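Long-range contacts in fructose transport system repressor FruR (Pseudomonas putida, PDB 3O74), which acts as a dual transcriptional regulator of the LacI family, probably binding specific DNA sequences, with fructose 1-phosphate as its preferred effector: residues L211-D216 with L225-A231; P120-I126 with P181-T187; A160-E164 with T187-L191. All blocks are in the same frame, centred on the assembly; numbering follows the deposited sequence.

Contact 1. Residues L211-D216 with L225-A231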
ATOM      1  N   LEU B 211       3.634 -13.910  19.344  1.00 32.36           N
ATOM      2  CA  LEU B 211       3.868 -13.499  17.960  1.00 32.12           C
ATOM      3  C   LEU B 211       4.810 -12.312  17.815  1.00 33.51           C
ATOM      4  O   LEU B 211       4.723 -11.336  18.560  1.00 35.25           O
ATOM      5  CB  LEU B 211       2.549 -13.159  17.265  1.00 31.87           C
ATOM      6  CG  LEU B 211       1.637 -14.300  16.832  1.00 40.94           C
ATOM      7  CD1 LEU B 211       0.404 -13.733  16.156  1.00 41.77           C
ATOM      8  CD2 LEU B 211       2.376 -15.244  15.898  1.00 47.22           C
ATOM      9  N   GLY B 212       5.688 -12.397  16.823  1.00 27.91           N
ATOM     10  CA  GLY B 212       6.576 -11.304  16.484  1.00 25.97           C
ATOM     11  C   GLY B 212       6.765 -11.244  14.980  1.00 30.38           C
ATOM     12  O   GLY B 212       6.823 -12.281  14.315  1.00 29.03           O
ATOM     13  N   THR B 213       6.870 -10.034  14.441  1.00 25.78           N
ATOM     14  CA  THR B 213       6.954  -9.862  12.996  1.00 25.61           C
ATOM     15  C   THR B 213       7.806  -8.660  12.603  1.00 30.23           C
ATOM     16  O   THR B 213       8.011  -7.741  13.396  1.00 28.59           O
ATOM     17  CB  THR B 213       5.555  -9.685  12.371  1.00 23.07           C
ATOM     18  OG1 THR B 213       5.657  -9.706  10.942  1.00 22.47           O
ATOM     19  CG2 THR B 213       4.929  -8.365  12.812  1.00 24.30           C
ATOM     20  N   PHE B 214       8.313  -8.689  11.375  1.00 32.75           N
ATOM     21  CA  PHE B 214       8.897  -7.506  10.765  1.00 29.38           C
ATOM     22  C   PHE B 214       7.778  -6.697  10.136  1.00 30.53           C
ATOM     23  O   PHE B 214       6.777  -7.254   9.683  1.00 24.68           O
ATOM     24  CB  PHE B 214       9.930  -7.894   9.711  1.00 25.56           C
ATOM     25  CG  PHE B 214      11.268  -8.253  10.283  1.00 31.33           C
ATOM     26  CD1 PHE B 214      11.432  -9.408  11.028  1.00 35.87           C
ATOM     27  CD2 PHE B 214      12.367  -7.436  10.067  1.00 29.41           C
ATOM     28  CE1 PHE B 214      12.671  -9.740  11.555  1.00 37.53           C
ATOM     29  CE2 PHE B 214      13.601  -7.761  10.586  1.00 35.24           C
ATOM     30  CZ  PHE B 214      13.756  -8.912  11.331  1.00 37.79           C
ATOM     31  N   GLY B 215       7.948  -5.384  10.099  1.00 29.12           N
ATOM     32  CA  GLY B 215       6.885  -4.516   9.638  1.00 29.25           C
ATOM     33  C   GLY B 215       5.858  -4.356  10.739  1.00 38.20           C
ATOM     34  O   GLY B 215       5.968  -4.962  11.803  1.00 41.39           O
ATOM     35  N   ASP B 216       4.850  -3.535  10.485  1.00 40.39           N
ATOM     36  CA  ASP B 216       3.854  -3.249  11.497  1.00 39.80           C
ATOM     37  C   ASP B 216       2.562  -2.849  10.817  1.00 45.09           C
ATOM     38  O   ASP B 216       2.529  -2.605   9.611  1.00 52.33           O
ATOM     39  CB  ASP B 216       4.339  -2.128  12.416  1.00 42.79           C
ATOM     40  CG  ASP B 216       3.495  -1.992  13.670  1.00 48.16           C
ATOM     41  OD1 ASP B 216       2.620  -2.855  13.902  1.00 41.83           O
ATOM     42  OD2 ASP B 216       3.711  -1.022  14.426  1.00 50.67           O
ATOM     43  N   LEU B 225      -4.871 -10.687  20.391  1.00 45.56           N
ATOM     44  CA  LEU B 225      -3.574 -11.338  20.330  1.00 44.71           C
ATOM     45  C   LEU B 225      -2.489 -10.298  20.085  1.00 47.49           C
ATOM     46  O   LEU B 225      -2.409  -9.725  18.999  1.00 45.54           O
ATOM     47  CB  LEU B 225      -3.571 -12.375  19.208  1.00 48.16           C
ATOM     48  CG  LEU B 225      -2.266 -13.128  18.952  1.00 52.20           C
ATOM     49  CD1 LEU B 225      -1.687 -13.644  20.257  1.00 56.98           C
ATOM     50  CD2 LEU B 225      -2.501 -14.267  17.974  1.00 52.21           C
ATOM     51  N   PRO B 226      -1.653 -10.044  21.102  1.00 44.33           N
ATOM     52  CA  PRO B 226      -0.604  -9.025  20.991  1.00 43.54           C
ATOM     53  C   PRO B 226       0.534  -9.477  20.081  1.00 43.73           C
ATOM     54  O   PRO B 226       0.980 -10.620  20.167  1.00 40.01           O
ATOM     55  CB  PRO B 226      -0.104  -8.881  22.431  1.00 45.01           C
ATOM     56  CG  PRO B 226      -0.396 -10.198  23.064  1.00 44.00           C
ATOM     57  CD  PRO B 226      -1.662 -10.692  22.425  1.00 44.52           C
ATOM     58  N   VAL B 227       0.998  -8.577  19.221  1.00 38.03           N
ATOM     59  CA  VAL B 227       2.080  -8.892  18.297  1.00 35.35           C
ATOM     60  C   VAL B 227       3.210  -7.864  18.400  1.00 32.65           C
ATOM     61  O   VAL B 227       2.989  -6.669  18.211  1.00 33.90           O
ATOM     62  CB  VAL B 227       1.565  -8.926  16.841  1.00 29.22           C
ATOM     63  CG1 VAL B 227       2.704  -9.208  15.873  1.00 29.77           C
ATOM     64  CG2 VAL B 227       0.460  -9.961  16.685  1.00 29.03           C
ATOM     65  N   ASN B 228       4.417  -8.329  18.701  1.00 30.15           N
ATOM     66  CA  ASN B 228       5.588  -7.460  18.673  1.00 35.82           C
ATOM     67  C   ASN B 228       6.044  -7.226  17.237  1.00 34.67           C
ATOM     68  O   ASN B 228       6.096  -8.157  16.437  1.00 35.45           O
ATOM     69  CB  ASN B 228       6.725  -8.057  19.496  1.00 34.85           C
ATOM     70  CG  ASN B 228       6.501  -7.913  20.989  1.00 38.84           C
ATOM     71  OD1 ASN B 228       5.521  -7.311  21.430  1.00 35.65           O
ATOM     72  ND2 ASN B 228       7.414  -8.458  21.773  1.00 35.03           N
ATOM     73  N   ALA B 229       6.378  -5.982  16.914  1.00 32.37           N
ATOM     74  CA  ALA B 229       6.709  -5.622  15.540  1.00 31.78           C
ATOM     75  C   ALA B 229       7.961  -4.756  15.431  1.00 35.17           C
ATOM     76  O   ALA B 229       8.176  -3.853  16.234  1.00 37.62           O
ATOM     77  CB  ALA B 229       5.525  -4.932  14.878  1.00 28.90           C
HETATM   78  N   MSE B 230       8.780  -5.043  14.422  1.00 33.18           N
HETATM   79  CA  MSE B 230       9.971  -4.250  14.127  1.00 28.70           C
HETATM   80  C   MSE B 230       9.745  -3.461  12.840  1.00 30.30           C
HETATM   81  O   MSE B 230       9.861  -4.013  11.749  1.00 26.66           O
HETATM   82  CB  MSE B 230      11.181  -5.165  13.956  1.00 29.34           C
HETATM   83  CG  MSE B 230      11.780  -5.679  15.252  1.00 36.64           C
HETATM   84 SE   MSE B 230      12.823  -4.305  16.149  0.41 27.35          SE
HETATM   85  CE  MSE B 230      13.599  -5.403  17.551  1.00 52.86           C
ATOM     86  N   ALA B 231       9.427  -2.174  12.968  1.00 33.21           N
ATOM     87  CA  ALA B 231       9.087  -1.342  11.814  1.00 29.88           C
ATOM     88  C   ALA B 231      10.283  -0.569  11.246  1.00 28.34           C
ATOM     89  O   ALA B 231      11.165  -0.144  11.986  1.00 30.49           O
ATOM     90  CB  ALA B 231       7.957  -0.387  12.169  1.00 32.18           C
TER
HETATM   91  O   HOH W   1       1.309 -12.991  21.264  1.00 43.11           O
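L211, M230 and T213 bury the most surface where two neighbouring parallel strands run side by side, their axes 4.6 Å apart at an angle of 21°. At one end of the pairing, L211 CD1 packs against L225 CD2 (3.5 Å) and V227 CG2 (3.8 Å), while a water accepts from L211 N and donates to P226 O, bridging the backbones where they separate. T213 lies in the middle and uses both its backbone N and O: T213 N donates to N228 O (2.8 Å) and T213 O accepts from M230 N (3.0 Å). Its hydroxyl turns from the partner strand to F214 O and to T186. M230, a selenomethionine, continues the pattern, M230 O accepting from G215 N (2.9 Å). In this parallel part of the C-terminal lobe's sheet, in the LacI/periplasmic-binding-protein fold, L211, T213 and V227 face helix 189-201; F214 and M230 lie on the other face, against helix 104-116. All four direct hydrogen bonds here, including N228 N to L211 O (3.0 Å), are between backbone atoms, so parallel register rests on main-chain pairing, while apolar side chains pack against the helices and N228 OD1 bonds R268.

Contact 2. Residues P120-I126 with P181-T187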
ATOM      1  N   PRO B 120       9.192 -20.343  25.904  1.00 62.56           N
ATOM      2  CA  PRO B 120       8.405 -21.183  24.996  1.00 58.99           C
ATOM      3  C   PRO B 120       9.016 -22.572  24.846  1.00 56.29           C
ATOM      4  O   PRO B 120      10.236 -22.724  24.910  1.00 56.77           O
ATOM      5  CB  PRO B 120       8.474 -20.422  23.668  1.00 56.03           C
ATOM      6  CG  PRO B 120       9.719 -19.618  23.758  1.00 56.12           C
ATOM      7  CD  PRO B 120       9.851 -19.230  25.197  1.00 59.64           C
ATOM      8  N   ARG B 121       8.165 -23.573  24.660  1.00 54.33           N
ATOM      9  CA  ARG B 121       8.618 -24.948  24.491  1.00 57.67           C
ATOM     10  C   ARG B 121       9.023 -25.186  23.040  1.00 46.51           C
ATOM     11  O   ARG B 121       9.824 -26.071  22.737  1.00 46.57           O
ATOM     12  CB  ARG B 121       7.511 -25.916  24.912  1.00 68.31           C
ATOM     13  CG  ARG B 121       8.003 -27.231  25.490  1.00 79.95           C
ATOM     14  CD  ARG B 121       8.291 -28.256  24.409  1.00 87.28           C
ATOM     15  NE  ARG B 121       9.720 -28.437  24.178  1.00 91.31           N
ATOM     16  CZ  ARG B 121      10.246 -29.519  23.615  1.00 96.21           C
ATOM     17  NH1 ARG B 121       9.455 -30.514  23.235  1.00100.35           N
ATOM     18  NH2 ARG B 121      11.557 -29.613  23.436  1.00 94.25           N
ATOM     19  N   SER B 122       8.468 -24.373  22.149  1.00 42.30           N
ATOM     20  CA  SER B 122       8.749 -24.471  20.726  1.00 41.09           C
ATOM     21  C   SER B 122       8.698 -23.087  20.102  1.00 34.99           C
ATOM     22  O   SER B 122       7.876 -22.253  20.480  1.00 37.03           O
ATOM     23  CB  SER B 122       7.733 -25.385  20.040  1.00 44.62           C
ATOM     24  OG  SER B 122       6.414 -24.886  20.191  1.00 44.36           O
ATOM     25  N   ILE B 123       9.584 -22.844  19.147  1.00 38.43           N
ATOM     26  CA  ILE B 123       9.613 -21.568  18.449  1.00 36.85           C
ATOM     27  C   ILE B 123       9.882 -21.800  16.970  1.00 39.11           C
ATOM     28  O   ILE B 123      10.641 -22.695  16.602  1.00 38.47           O
ATOM     29  CB  ILE B 123      10.684 -20.619  19.034  1.00 36.86           C
ATOM     30  CG1 ILE B 123      10.586 -19.237  18.389  1.00 37.68           C
ATOM     31  CG2 ILE B 123      12.082 -21.204  18.865  1.00 40.88           C
ATOM     32  CD1 ILE B 123      11.385 -18.169  19.107  1.00 38.29           C
ATOM     33  N   ALA B 124       9.251 -20.997  16.123  1.00 32.60           N
ATOM     34  CA  ALA B 124       9.402 -21.176  14.690  1.00 34.76           C
ATOM     35  C   ALA B 124       9.681 -19.860  13.984  1.00 31.19           C
ATOM     36  O   ALA B 124       9.332 -18.786  14.473  1.00 27.73           O
ATOM     37  CB  ALA B 124       8.169 -21.840  14.103  1.00 38.17           C
ATOM     38  N   LEU B 125      10.329 -19.969  12.831  1.00 28.68           N
ATOM     39  CA  LEU B 125      10.541 -18.839  11.950  1.00 27.87           C
ATOM     40  C   LEU B 125       9.814 -19.114  10.641  1.00 28.09           C
ATOM     41  O   LEU B 125       9.979 -20.175  10.038  1.00 28.32           O
ATOM     42  CB  LEU B 125      12.029 -18.647  11.674  1.00 29.96           C
ATOM     43  CG  LEU B 125      12.337 -17.610  10.598  1.00 30.76           C
ATOM     44  CD1 LEU B 125      12.324 -16.207  11.188  1.00 29.02           C
ATOM     45  CD2 LEU B 125      13.681 -17.914   9.949  1.00 35.90           C
ATOM     46  N   ILE B 126       8.995 -18.163  10.215  1.00 22.49           N
ATOM     47  CA  ILE B 126       8.346 -18.256   8.922  1.00 22.66           C
ATOM     48  C   ILE B 126       8.859 -17.123   8.042  1.00 24.30           C
ATOM     49  O   ILE B 126       8.720 -15.950   8.378  1.00 22.63           O
ATOM     50  CB  ILE B 126       6.820 -18.190   9.053  1.00 22.01           C
ATOM     51  CG1 ILE B 126       6.270 -19.542   9.521  1.00 23.78           C
ATOM     52  CG2 ILE B 126       6.176 -17.792   7.724  1.00 23.89           C
ATOM     53  CD1 ILE B 126       4.759 -19.561   9.731  1.00 30.80           C
ATOM     54  N   PRO B 181       2.988 -23.621  17.598  1.00 34.95           N
ATOM     55  CA  PRO B 181       4.228 -23.460  18.360  1.00 36.10           C
ATOM     56  C   PRO B 181       3.966 -22.484  19.501  1.00 42.27           C
ATOM     57  O   PRO B 181       3.007 -21.716  19.416  1.00 41.65           O
ATOM     58  CB  PRO B 181       5.174 -22.828  17.342  1.00 29.37           C
ATOM     59  CG  PRO B 181       4.268 -22.014  16.460  1.00 31.84           C
ATOM     60  CD  PRO B 181       2.977 -22.802  16.370  1.00 26.38           C
ATOM     61  N   ASP B 182       4.784 -22.511  20.548  1.00 38.58           N
ATOM     62  CA  ASP B 182       4.606 -21.569  21.643  1.00 37.47           C
ATOM     63  C   ASP B 182       4.922 -20.144  21.200  1.00 34.75           C
ATOM     64  O   ASP B 182       4.373 -19.183  21.735  1.00 39.54           O
ATOM     65  CB  ASP B 182       5.475 -21.953  22.837  1.00 41.16           C
ATOM     66  CG  ASP B 182       4.922 -23.140  23.602  1.00 51.06           C
ATOM     67  OD1 ASP B 182       3.818 -23.617  23.255  1.00 48.20           O
ATOM     68  OD2 ASP B 182       5.590 -23.590  24.554  1.00 53.67           O
ATOM     69  N   ALA B 183       5.801 -20.017  20.210  1.00 31.16           N
ATOM     70  CA  ALA B 183       6.241 -18.707  19.743  1.00 31.77           C
ATOM     71  C   ALA B 183       6.542 -18.729  18.251  1.00 30.71           C
ATOM     72  O   ALA B 183       6.967 -19.750  17.705  1.00 29.67           O
ATOM     73  CB  ALA B 183       7.470 -18.244  20.523  1.00 29.11           C
ATOM     74  N   LEU B 184       6.327 -17.596  17.596  1.00 28.39           N
ATOM     75  CA  LEU B 184       6.502 -17.517  16.154  1.00 29.89           C
ATOM     76  C   LEU B 184       6.997 -16.148  15.711  1.00 27.77           C
ATOM     77  O   LEU B 184       6.483 -15.115  16.141  1.00 33.13           O
ATOM     78  CB  LEU B 184       5.189 -17.834  15.440  1.00 29.39           C
ATOM     79  CG  LEU B 184       5.202 -17.607  13.927  1.00 30.53           C
ATOM     80  CD1 LEU B 184       6.036 -18.673  13.244  1.00 29.48           C
ATOM     81  CD2 LEU B 184       3.787 -17.591  13.364  1.00 32.44           C
ATOM     82  N   VAL B 185       8.000 -16.154  14.840  1.00 22.53           N
ATOM     83  CA  VAL B 185       8.472 -14.934  14.201  1.00 24.31           C
ATOM     84  C   VAL B 185       8.231 -15.024  12.701  1.00 25.40           C
ATOM     85  O   VAL B 185       8.591 -16.020  12.073  1.00 24.61           O
ATOM     86  CB  VAL B 185       9.974 -14.711  14.447  1.00 28.64           C
ATOM     87  CG1 VAL B 185      10.491 -13.543  13.612  1.00 30.97           C
ATOM     88  CG2 VAL B 185      10.241 -14.476  15.923  1.00 33.14           C
ATOM     89  N   THR B 186       7.605 -13.995  12.132  1.00 20.98           N
ATOM     90  CA  THR B 186       7.489 -13.887  10.682  1.00 22.12           C
ATOM     91  C   THR B 186       8.422 -12.784  10.196  1.00 21.16           C
ATOM     92  O   THR B 186       8.528 -11.727  10.823  1.00 23.83           O
ATOM     93  CB  THR B 186       6.049 -13.575  10.237  1.00 23.06           C
ATOM     94  OG1 THR B 186       5.584 -12.405  10.919  1.00 26.81           O
ATOM     95  CG2 THR B 186       5.122 -14.734  10.562  1.00 28.08           C
ATOM     96  N   THR B 187       9.097 -13.031   9.081  1.00 21.55           N
ATOM     97  CA  THR B 187      10.086 -12.088   8.570  1.00 18.55           C
ATOM     98  C   THR B 187       9.447 -10.959   7.766  1.00 21.35           C
ATOM     99  O   THR B 187      10.143 -10.075   7.267  1.00 22.48           O
ATOM    100  CB  THR B 187      11.132 -12.790   7.705  1.00 18.71           C
ATOM    101  OG1 THR B 187      10.504 -13.334   6.536  1.00 20.86           O
ATOM    102  CG2 THR B 187      11.822 -13.906   8.508  1.00 19.73           C
TER
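Strands 122-126 and 183-186 run parallel, 4.7 Å apart at closest approach and only 14° from perfect alignment. Their pairing follows the standard parallel scheme, in which one residue bonds to two that flank its opposite number. V185 N donates to A124 O (3.0 Å) and V185 O accepts from I126 N (2.9 Å), bracketing L125; A183 does the same around I123, with A124 N to A183 O at 3.0 Å and a weak bond from A183 N to S122 O (3.1 Å). T187 N to I126 O (3.0 Å) extends the pairing past the end of strand 183-186. At the other end, side chains take over: D182 OD2 accepts from R121 N at 2.6 Å, and S122 OG accepts from D182 N at 2.9 Å, so that at the entry to the strands a side chain of each segment accepts a bond from a main-chain nitrogen of the other.

The remaining side chains are mostly apolar. I126, with the largest buried area, sets CG1 3.8 Å from L184 CD1, which also meets A124 CB at 3.9 Å. From the opposite face, I123 CG1 approaches A183 CB (3.9 Å), and L125 CD1 reaches V185 CG1 (4.0 Å) and T187 CG2 (3.6 Å).

The three-layer α/β/α sandwich is evident from what lies on each face: helices 163-177 and 189-201 pack over A124, I126 and L184, helix 104-116 over I123, A183 and V185. Within the sheet, strand 152-158 pairs with 122-128 on its far edge, and strand 210-214 flanks 183-186.

Contact 3. Residues A160-E164 with T187-L191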
ATOM      1  N   ALA B 160       7.644 -17.057  -1.728  1.00 29.34           N
ATOM      2  CA  ALA B 160       7.256 -15.675  -1.981  1.00 27.72           C
ATOM      3  C   ALA B 160       6.816 -14.942  -0.716  1.00 24.68           C
ATOM      4  O   ALA B 160       6.301 -15.552   0.223  1.00 21.48           O
ATOM      5  CB  ALA B 160       6.147 -15.627  -3.029  1.00 30.86           C
ATOM      6  N   PHE B 161       7.029 -13.631  -0.695  1.00 21.49           N
ATOM      7  CA  PHE B 161       6.481 -12.793   0.361  1.00 19.50           C
ATOM      8  C   PHE B 161       5.022 -12.498   0.039  1.00 25.26           C
ATOM      9  O   PHE B 161       4.691 -11.428  -0.473  1.00 23.24           O
ATOM     10  CB  PHE B 161       7.270 -11.495   0.497  1.00 16.56           C
ATOM     11  CG  PHE B 161       8.672 -11.682   1.021  1.00 22.85           C
ATOM     12  CD1 PHE B 161       8.891 -12.006   2.352  1.00 21.31           C
ATOM     13  CD2 PHE B 161       9.766 -11.520   0.186  1.00 18.46           C
ATOM     14  CE1 PHE B 161      10.179 -12.172   2.840  1.00 19.10           C
ATOM     15  CE2 PHE B 161      11.055 -11.683   0.666  1.00 20.55           C
ATOM     16  CZ  PHE B 161      11.263 -12.009   1.995  1.00 23.94           C
ATOM     17  N   SER B 162       4.152 -13.458   0.328  1.00 24.63           N
ATOM     18  CA  SER B 162       2.734 -13.316   0.029  1.00 28.43           C
ATOM     19  C   SER B 162       1.883 -13.874   1.154  1.00 25.28           C
ATOM     20  O   SER B 162       2.336 -14.696   1.950  1.00 19.53           O
ATOM     21  CB  SER B 162       2.376 -14.038  -1.270  1.00 28.38           C
ATOM     22  OG  SER B 162       2.335 -15.444  -1.084  1.00 28.25           O
ATOM     23  N   ARG B 163       0.640 -13.418   1.202  1.00 22.81           N
ATOM     24  CA  ARG B 163      -0.321 -13.877   2.188  1.00 26.52           C
ATOM     25  C   ARG B 163      -0.530 -15.383   2.083  1.00 29.51           C
ATOM     26  O   ARG B 163      -0.476 -16.093   3.086  1.00 28.79           O
ATOM     27  CB  ARG B 163      -1.640 -13.141   1.978  1.00 31.74           C
ATOM     28  CG  ARG B 163      -2.721 -13.451   2.980  1.00 32.24           C
ATOM     29  CD  ARG B 163      -3.831 -12.423   2.848  1.00 33.68           C
ATOM     30  NE  ARG B 163      -5.049 -12.833   3.531  1.00 40.59           N
ATOM     31  CZ  ARG B 163      -6.145 -12.088   3.600  1.00 47.45           C
ATOM     32  NH1 ARG B 163      -6.166 -10.892   3.031  1.00 47.43           N
ATOM     33  NH2 ARG B 163      -7.214 -12.536   4.243  1.00 45.11           N
ATOM     34  N   GLU B 164      -0.763 -15.869   0.868  1.00 27.63           N
ATOM     35  CA  GLU B 164      -1.017 -17.294   0.663  1.00 28.91           C
ATOM     36  C   GLU B 164       0.182 -18.165   1.035  1.00 26.37           C
ATOM     37  O   GLU B 164       0.016 -19.295   1.499  1.00 27.10           O
ATOM     38  CB  GLU B 164      -1.464 -17.578  -0.777  1.00 28.99           C
ATOM     39  CG  GLU B 164      -1.718 -19.058  -1.056  1.00 33.49           C
ATOM     40  CD  GLU B 164      -2.359 -19.308  -2.408  1.00 41.00           C
ATOM     41  OE1 GLU B 164      -1.859 -20.179  -3.151  1.00 42.19           O
ATOM     42  OE2 GLU B 164      -3.364 -18.637  -2.727  1.00 42.53           O
ATOM     43  N   THR B 187       9.097 -13.031   9.081  1.00 21.55           N
ATOM     44  CA  THR B 187      10.086 -12.088   8.570  1.00 18.55           C
ATOM     45  C   THR B 187       9.447 -10.959   7.766  1.00 21.35           C
ATOM     46  O   THR B 187      10.143 -10.075   7.267  1.00 22.48           O
ATOM     47  CB  THR B 187      11.132 -12.790   7.705  1.00 18.71           C
ATOM     48  OG1 THR B 187      10.504 -13.334   6.536  1.00 20.86           O
ATOM     49  CG2 THR B 187      11.822 -13.906   8.508  1.00 19.73           C
ATOM     50  N   SER B 188       8.126 -10.992   7.640  1.00 20.69           N
ATOM     51  CA  SER B 188       7.414  -9.993   6.857  1.00 25.05           C
ATOM     52  C   SER B 188       5.948  -9.943   7.258  1.00 26.09           C
ATOM     53  O   SER B 188       5.319 -10.982   7.487  1.00 18.08           O
ATOM     54  CB  SER B 188       7.529 -10.307   5.366  1.00 32.71           C
ATOM     55  OG  SER B 188       6.731  -9.419   4.601  1.00 37.52           O
ATOM     56  N   TYR B 189       5.399  -8.735   7.340  1.00 24.25           N
ATOM     57  CA  TYR B 189       4.009  -8.582   7.749  1.00 24.50           C
ATOM     58  C   TYR B 189       3.042  -9.324   6.834  1.00 24.67           C
ATOM     59  O   TYR B 189       2.029  -9.852   7.295  1.00 26.23           O
ATOM     60  CB  TYR B 189       3.603  -7.107   7.846  1.00 26.18           C
ATOM     61  CG  TYR B 189       2.163  -6.958   8.258  1.00 27.85           C
ATOM     62  CD1 TYR B 189       1.775  -7.201   9.569  1.00 39.36           C
ATOM     63  CD2 TYR B 189       1.181  -6.621   7.336  1.00 33.18           C
ATOM     64  CE1 TYR B 189       0.454  -7.091   9.958  1.00 43.89           C
ATOM     65  CE2 TYR B 189      -0.149  -6.507   7.716  1.00 37.71           C
ATOM     66  CZ  TYR B 189      -0.503  -6.743   9.029  1.00 42.51           C
ATOM     67  OH  TYR B 189      -1.819  -6.632   9.422  1.00 44.39           O
ATOM     68  N   VAL B 190       3.341  -9.362   5.538  1.00 23.80           N
ATOM     69  CA  VAL B 190       2.442 -10.037   4.602  1.00 23.32           C
ATOM     70  C   VAL B 190       2.374 -11.532   4.897  1.00 23.65           C
ATOM     71  O   VAL B 190       1.336 -12.166   4.703  1.00 18.31           O
ATOM     72  CB  VAL B 190       2.827  -9.801   3.121  1.00 25.81           C
ATOM     73  CG1 VAL B 190       4.121 -10.511   2.775  1.00 30.53           C
ATOM     74  CG2 VAL B 190       1.715 -10.277   2.211  1.00 27.69           C
ATOM     75  N   LEU B 191       3.482 -12.094   5.369  1.00 19.93           N
ATOM     76  CA  LEU B 191       3.494 -13.494   5.771  1.00 18.90           C
ATOM     77  C   LEU B 191       2.649 -13.687   7.019  1.00 16.67           C
ATOM     78  O   LEU B 191       1.950 -14.684   7.145  1.00 19.35           O
ATOM     79  CB  LEU B 191       4.924 -13.990   6.020  1.00 19.50           C
ATOM     80  CG  LEU B 191       5.813 -14.114   4.782  1.00 20.37           C
ATOM     81  CD1 LEU B 191       7.262 -14.407   5.172  1.00 16.66           C
ATOM     82  CD2 LEU B 191       5.281 -15.181   3.845  1.00 16.73           C
TER
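F161 adopts the m rotamer (chi1 -68°), which lays its ring beside the start of helix 189-201: F161 CD1 lies 3.7 Å from S188 CB and 4.0 Å from L191 CD1, and T187 OG1 sits at the ring edge, 3.9 Å from F161 CE1. F161 is also the centre of an inverse gamma turn, with a weak bond from S162 N to A160 O. V190, with chi1 at 69° (p), spreads its two methyls along the opposing loop. V190 CG1 approaches F161 O (3.4 Å) and F161 CB (4.0 Å), whereas V190 CG2 lies 3.8 Å from S162 C. L191 (m, t) likewise divides its branches, L191 CD1 near the ring and L191 CD2 3.5 Å from S162 O. R163, every chi in the t well, points its CA-to-CB bond away and packs on Q218 of the second subunit.

S162 and S188 occupy the N-cap positions of their helices; S162 OG caps C165 N, and S188 OG hydrogen-bonds a glycerol, probably from the crystallisation liquor. F161 also touches D42 and R90 of the N-terminal lobe, which places it at the interlobe cleft where LacI-family proteins receive effectors. No hydrogen bond joins the two segments. They therefore meet through apolar packing and a CA-H...O approach of R163 CA to V190 O (3.5 Å), while a salt bridge from R163 NE to D197 links helices 163-177 and 189-201 just beyond.

All three contacts lie in the C-terminal lobe of the LacI-type, two-lobed fold. Contacts 1 and 2 share its sheet: strand 210-214 sits beside strand 183-186, the contact centres lie about 12 Å apart, and four strands adjacent in the sheet, from 227-231 to 122-128, are tied together. T213 OG1 and T186 OG1 meet at that junction. Contact 3 shares T187 with contact 2; its centre is about 15 Å from that of contact 2 and about 13 Å from that of contact 1. Contacts 2 and 3 interleave along the chain, whereas contact 1 follows both. Thus contacts 1 and 2 hold together part of the lobe's sheet, and contact 3 packs the loops and helix starts beyond its C-terminal strand ends, facing the cleft.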